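Local coordinates for hypothetical protein aq_1665 (Aquifex aeolicus, PDB 1XM7) that is of unknown function but probably acts as a hydrolase of the calcineurin-like phosphoesterase family, at residues L47-D52 with E90-I95; I102-K107 with I179-I184. All coordinates share one frame; numbering follows the deposited sequence.

Interaction 1 of 2, residues L47-D52 with E90-I95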
loop_
_atom_site.group_PDB
_atom_site.type_symbol
_atom_site.label_atom_id
_atom_site.label_comp_id
_atom_site.label_asym_id
_atom_site.label_seq_id
_atom_site.Cartn_x
_atom_site.Cartn_y
_atom_site.Cartn_z
ATOM N N LEU A 47 5.379 -8.726 3.359
ATOM C CA LEU A 47 4.268 -7.824 3.074
ATOM C C LEU A 47 4.710 -6.369 2.976
ATOM O O LEU A 47 5.331 -5.825 3.894
ATOM C CB LEU A 47 3.204 -7.955 4.167
ATOM C CG LEU A 47 2.002 -7.002 4.155
ATOM C CD1 LEU A 47 1.151 -7.220 2.911
ATOM C CD2 LEU A 47 1.173 -7.241 5.407
ATOM N N TYR A 48 4.390 -5.742 1.854
ATOM C CA TYR A 48 4.723 -4.338 1.653
ATOM C C TYR A 48 3.489 -3.460 1.886
ATOM O O TYR A 48 2.452 -3.639 1.240
ATOM C CB TYR A 48 5.254 -4.098 0.228
ATOM C CG TYR A 48 6.611 -4.720 -0.044
ATOM C CD1 TYR A 48 6.729 -6.062 -0.422
ATOM C CD2 TYR A 48 7.781 -3.980 0.132
ATOM C CE1 TYR A 48 7.988 -6.653 -0.613
ATOM C CE2 TYR A 48 9.040 -4.557 -0.053
ATOM C CZ TYR A 48 9.137 -5.892 -0.424
ATOM O OH TYR A 48 10.382 -6.454 -0.606
ATOM N N HIS A 49 3.601 -2.528 2.831
ATOM C CA HIS A 49 2.519 -1.598 3.128
ATOM C C HIS A 49 2.971 -0.293 2.485
ATOM O O HIS A 49 3.967 0.297 2.890
ATOM C CB HIS A 49 2.355 -1.412 4.631
ATOM C CG HIS A 49 1.079 -0.734 5.010
ATOM N ND1 HIS A 49 0.705 0.488 4.490
ATOM C CD2 HIS A 49 0.083 -1.111 5.845
ATOM C CE1 HIS A 49 -0.467 0.834 4.992
ATOM N NE2 HIS A 49 -0.865 -0.118 5.816
ATOM N N LEU A 50 2.241 0.158 1.475
ATOM C CA LEU A 50 2.645 1.356 0.756
ATOM C C LEU A 50 2.006 2.680 1.167
ATOM O O LEU A 50 1.777 3.540 0.325
ATOM C CB LEU A 50 2.463 1.113 -0.751
ATOM C CG LEU A 50 3.007 -0.249 -1.239
ATOM C CD1 LEU A 50 2.861 -0.344 -2.737
ATOM C CD2 LEU A 50 4.465 -0.427 -0.853
ATOM N N GLY A 51 1.711 2.855 2.453
ATOM C CA GLY A 51 1.161 4.131 2.869
ATOM C C GLY A 51 -0.133 4.214 3.650
ATOM O O GLY A 51 -1.085 3.483 3.387
ATOM N N ASP A 52 -0.150 5.156 4.596
ATOM C CA ASP A 52 -1.284 5.428 5.468
ATOM C C ASP A 52 -1.759 4.176 6.199
ATOM O O ASP A 52 -2.861 3.674 6.001
ATOM C CB ASP A 52 -2.397 6.101 4.665
ATOM C CG ASP A 52 -2.008 7.512 4.222
ATOM O OD1 ASP A 52 -2.780 8.171 3.499
ATOM O OD2 ASP A 52 -0.913 7.965 4.612
ATOM N N GLU A 90 7.926 -0.431 15.473
ATOM C CA GLU A 90 7.617 -1.755 15.975
ATOM C C GLU A 90 6.438 -2.462 15.354
ATOM O O GLU A 90 5.907 -3.416 15.923
ATOM C CB GLU A 90 7.469 -1.739 17.480
ATOM C CG GLU A 90 6.206 -1.183 18.009
ATOM C CD GLU A 90 6.263 -1.195 19.514
ATOM O OE1 GLU A 90 6.583 -0.135 20.108
ATOM O OE2 GLU A 90 6.026 -2.282 20.096
ATOM N N TYR A 91 6.046 -2.005 14.174
ATOM C CA TYR A 91 4.960 -2.632 13.448
ATOM C C TYR A 91 5.516 -3.066 12.100
ATOM O O TYR A 91 4.861 -3.786 11.342
ATOM C CB TYR A 91 3.809 -1.650 13.284
ATOM C CG TYR A 91 3.088 -1.368 14.592
ATOM C CD1 TYR A 91 2.279 -2.342 15.199
ATOM C CD2 TYR A 91 3.202 -0.124 15.219
ATOM C CE1 TYR A 91 1.594 -2.076 16.392
ATOM C CE2 TYR A 91 2.522 0.148 16.412
ATOM C CZ TYR A 91 1.718 -0.826 16.988
ATOM O OH TYR A 91 1.010 -0.523 18.128
ATOM N N PHE A 92 6.752 -2.637 11.836
ATOM C CA PHE A 92 7.464 -2.947 10.601
ATOM C C PHE A 92 8.932 -3.241 10.889
ATOM O O PHE A 92 9.491 -2.772 11.890
ATOM C CB PHE A 92 7.365 -1.768 9.640
ATOM C CG PHE A 92 5.975 -1.496 9.182
ATOM C CD1 PHE A 92 5.427 -2.214 8.125
ATOM C CD2 PHE A 92 5.184 -0.561 9.841
ATOM C CE1 PHE A 92 4.108 -2.008 7.726
ATOM C CE2 PHE A 92 3.862 -0.350 9.452
ATOM C CZ PHE A 92 3.325 -1.077 8.391
ATOM N N ASP A 93 9.548 -4.020 10.001
ATOM C CA ASP A 93 10.951 -4.399 10.117
ATOM C C ASP A 93 11.821 -3.415 9.361
ATOM O O ASP A 93 12.967 -3.173 9.733
ATOM C CB ASP A 93 11.153 -5.800 9.555
ATOM C CG ASP A 93 10.256 -6.818 10.224
ATOM O OD1 ASP A 93 9.306 -7.311 9.585
ATOM O OD2 ASP A 93 10.496 -7.121 11.409
ATOM N N GLU A 94 11.265 -2.856 8.293
ATOM C CA GLU A 94 11.962 -1.877 7.462
ATOM C C GLU A 94 10.982 -0.758 7.125
ATOM O O GLU A 94 9.803 -1.008 6.854
ATOM C CB GLU A 94 12.450 -2.522 6.155
ATOM C CG GLU A 94 13.497 -3.645 6.303
ATOM C CD GLU A 94 13.684 -4.482 5.021
ATOM O OE1 GLU A 94 13.770 -3.889 3.920
ATOM O OE2 GLU A 94 13.757 -5.734 5.111
ATOM N N ILE A 95 11.464 0.475 7.154
ATOM C CA ILE A 95 10.633 1.620 6.813
ATOM C C ILE A 95 11.417 2.500 5.849
ATOM O O ILE A 95 12.565 2.867 6.109
ATOM C CB ILE A 95 10.258 2.447 8.055
ATOM C CG1 ILE A 95 9.431 1.589 9.012
ATOM C CG2 ILE A 95 9.468 3.671 7.644
ATOM C CD1 ILE A 95 9.075 2.284 10.292
#
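H49, the last residue of strand 46-49, and F92, in the loop just before strand 94-96, are the closest pair of the two backbones, yet their CA atoms remain 9.1 Å apart because strand 73-77 runs between these strands in the sheet. The side chains bridge the gap. F92 meets H49 obliquely, with CE1 3.6 Å from H49 CB and CZ 3.9 Å from the same atom. With its CG anti to the carbonyl carbon (chi1 -65°), F92 reaches across the sheet, where it also rests on L76 and meets F53 edge-to-face. The two ring planes are almost perpendicular, at 89°, but the centroids are 5.9 Å apart and the approach is oblique, so the contact is mainly van der Waals packing. A large apolar ring suits this buried place, and it leaves the polar part of H49 to other partners. This is the end of a parallel strand in the calcineurin-like fold, where the chain turns into the Gly-Asp signature of metallophosphoesterases, here G51 and D52; in relatives the aspartate of this motif binds metal. G51 N donates to H49 ND1 in the plane of the imidazole, at 3.3 Å and a moderately bent 142°, while H49 NE2 is hydrogen-bonded to T10. Two bonds at different nitrogens help to hold the rotation of the ring, a task for which histidine is well suited. G51 has backbone angles at which a CB would collide with the preceding carbonyl oxygen.

Interaction 2 of 2, residues I102-K107 with I179-I184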
loop_
_atom_site.group_PDB
_atom_site.type_symbol
_atom_site.label_atom_id
_atom_site.label_comp_id
_atom_site.label_asym_id
_atom_site.label_seq_id
_atom_site.Cartn_x
_atom_site.Cartn_y
_atom_site.Cartn_z
ATOM N N ILE A 102 12.584 -2.790 -5.930
ATOM C CA ILE A 102 12.828 -4.217 -5.822
ATOM C C ILE A 102 12.810 -4.811 -7.224
ATOM O O ILE A 102 12.255 -4.210 -8.147
ATOM C CB ILE A 102 11.764 -4.925 -4.920
ATOM C CG1 ILE A 102 10.377 -4.850 -5.547
ATOM C CG2 ILE A 102 11.720 -4.265 -3.553
ATOM C CD1 ILE A 102 9.332 -5.598 -4.754
ATOM N N GLU A 103 13.439 -5.973 -7.377
ATOM C CA GLU A 103 13.510 -6.664 -8.662
ATOM C C GLU A 103 12.829 -8.008 -8.505
ATOM O O GLU A 103 13.125 -8.752 -7.577
ATOM C CB GLU A 103 14.967 -6.883 -9.071
ATOM C CG GLU A 103 15.816 -5.619 -9.071
ATOM C CD GLU A 103 17.287 -5.895 -9.350
ATOM O OE1 GLU A 103 18.110 -4.956 -9.212
ATOM O OE2 GLU A 103 17.620 -7.050 -9.708
ATOM N N HIS A 104 11.916 -8.325 -9.406
ATOM C CA HIS A 104 11.219 -9.593 -9.319
ATOM C C HIS A 104 11.288 -10.334 -10.648
ATOM O O HIS A 104 10.873 -9.798 -11.676
ATOM C CB HIS A 104 9.761 -9.351 -8.932
ATOM C CG HIS A 104 8.948 -10.603 -8.802
ATOM N ND1 HIS A 104 7.820 -10.839 -9.561
ATOM C CD2 HIS A 104 9.089 -11.678 -7.993
ATOM C CE1 HIS A 104 7.302 -12.006 -9.223
ATOM N NE2 HIS A 104 8.052 -12.535 -8.273
ATOM N N LYS A 105 11.804 -11.561 -10.628
ATOM C CA LYS A 105 11.907 -12.361 -11.846
ATOM C C LYS A 105 12.272 -11.480 -13.036
ATOM O O LYS A 105 11.534 -11.390 -14.026
ATOM C CB LYS A 105 10.588 -13.107 -12.118
ATOM C CG LYS A 105 10.371 -14.300 -11.201
ATOM C CD LYS A 105 8.994 -14.920 -11.367
ATOM C CE LYS A 105 8.794 -16.074 -10.375
ATOM N NZ LYS A 105 7.390 -16.604 -10.332
ATOM N N GLY A 106 13.414 -10.812 -12.912
ATOM C CA GLY A 106 13.888 -9.952 -13.977
ATOM C C GLY A 106 13.457 -8.499 -13.890
ATOM O O GLY A 106 14.294 -7.611 -13.677
ATOM N N LYS A 107 12.158 -8.253 -14.054
ATOM C CA LYS A 107 11.625 -6.896 -14.025
ATOM C C LYS A 107 11.902 -6.110 -12.743
ATOM O O LYS A 107 12.040 -6.677 -11.656
ATOM C CB LYS A 107 10.135 -6.928 -14.368
ATOM C CG LYS A 107 9.925 -7.433 -15.798
ATOM C CD LYS A 107 8.518 -7.210 -16.334
ATOM C CE LYS A 107 8.453 -7.583 -17.820
ATOM N NZ LYS A 107 7.091 -7.378 -18.401
ATOM N N ILE A 179 -2.187 -7.756 -2.466
ATOM C CA ILE A 179 -2.014 -8.229 -3.819
ATOM C C ILE A 179 -0.831 -9.169 -3.783
ATOM O O ILE A 179 0.178 -8.886 -3.148
ATOM C CB ILE A 179 -1.761 -7.069 -4.772
ATOM C CG1 ILE A 179 -3.071 -6.317 -4.979
ATOM C CG2 ILE A 179 -1.211 -7.578 -6.081
ATOM C CD1 ILE A 179 -2.932 -5.055 -5.762
ATOM N N SER A 180 -0.969 -10.308 -4.440
ATOM C CA SER A 180 0.091 -11.295 -4.455
ATOM C C SER A 180 1.103 -10.969 -5.540
ATOM O O SER A 180 0.840 -10.152 -6.426
ATOM C CB SER A 180 -0.497 -12.683 -4.698
ATOM O OG SER A 180 0.504 -13.680 -4.568
ATOM N N GLU A 181 2.269 -11.603 -5.460
ATOM C CA GLU A 181 3.301 -11.388 -6.455
ATOM C C GLU A 181 2.823 -12.082 -7.728
ATOM O O GLU A 181 3.446 -11.984 -8.786
ATOM C CB GLU A 181 4.640 -11.971 -5.985
ATOM C CG GLU A 181 4.739 -13.484 -6.023
ATOM C CD GLU A 181 6.149 -13.983 -5.724
ATOM O OE1 GLU A 181 6.549 -15.056 -6.186
ATOM O OE2 GLU A 181 6.905 -13.210 -4.943
ATOM N N ARG A 182 1.699 -12.780 -7.614
ATOM C CA ARG A 182 1.118 -13.484 -8.746
ATOM C C ARG A 182 0.617 -12.480 -9.758
ATOM O O ARG A 182 0.965 -12.547 -10.935
ATOM C CB ARG A 182 -0.044 -14.362 -8.286
ATOM C CG ARG A 182 0.375 -15.620 -7.531
ATOM C CD ARG A 182 0.380 -16.865 -8.429
ATOM N NE ARG A 182 1.410 -16.842 -9.475
ATOM C CZ ARG A 182 1.187 -16.576 -10.764
ATOM N NH1 ARG A 182 -0.042 -16.304 -11.198
ATOM N NH2 ARG A 182 2.201 -16.590 -11.626
ATOM N N GLU A 183 -0.204 -11.547 -9.289
ATOM C CA GLU A 183 -0.767 -10.517 -10.149
ATOM C C GLU A 183 0.294 -9.670 -10.844
ATOM O O GLU A 183 0.007 -9.011 -11.847
ATOM C CB GLU A 183 -1.709 -9.639 -9.336
ATOM C CG GLU A 183 -2.988 -10.359 -8.969
ATOM C CD GLU A 183 -3.578 -9.882 -7.657
ATOM O OE1 GLU A 183 -3.010 -10.208 -6.589
ATOM O OE2 GLU A 183 -4.609 -9.176 -7.695
ATOM N N ILE A 184 1.515 -9.686 -10.313
ATOM C CA ILE A 184 2.617 -8.935 -10.914
ATOM C C ILE A 184 3.046 -9.710 -12.149
ATOM O O ILE A 184 3.307 -9.134 -13.203
ATOM C CB ILE A 184 3.844 -8.833 -9.968
ATOM C CG1 ILE A 184 3.466 -8.099 -8.682
ATOM C CG2 ILE A 184 4.986 -8.101 -10.669
ATOM C CD1 ILE A 184 4.623 -7.915 -7.735
#
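H104, near the end of strand 99-104, projects toward E181 and I184, which lie at the turn into the C-terminal helix and within it, although the CA atoms of H104 and E181 are 8.6 Å apart. With CG anti to the backbone N (chi1 180°), its imidazole spans that distance. The tight part is the carboxylate of E181, whose CD comes within 3.5 Å of the H104 ring, the two planes turned 57° apart; the CG2 methyl of I184 packs more loosely and obliquely. A flat ring can lie between E181 and I184, with M4 and I109 also beside it, and E181 OE2 has a weak hydrogen bond to M4 N. Replacing H104 by alanine is likely to open a gap beside I184 and take away the group against which the E181 carboxylate rests. The solvent side is looser: K105 NZ stays 4.5 Å from E181 OE1, too far for a salt bridge, though the opposite charges may attract, and K105 NZ has a long, weak ion pair with D185. S180 and E183 form a capping box, in which S180 N donates to E183 OE1 (3.0 Å, 150°) and steadies the helix start. I184 continues inward against F6, L142 and I144, between the two sheets whose face-to-face packing makes the sandwich of the metallophosphoesterase fold.

In the fold
Both contacts draw on the five-stranded sheet, but at different places. Interaction 1 stays within it, reaching over strand 73-77 about 9 Å from the centre of the chain to the contact centre, whereas interaction 2, about 15 Å out, joins E181 and I184, which follow the weakly bonded outermost strand 179-180, to edge strand 99-104 of the second sheet. The residues that touch in interaction 1 are buried and pair a phenylalanine with a histidine; in interaction 2 a histidine meets a carboxylate and a methyl, with exposed charges at the margin. Strands 94-96 and 99-104 follow each other in the chain, and Y48 OH packs 3.9 Å from I102 CG2, so the segments of the two interactions touch there.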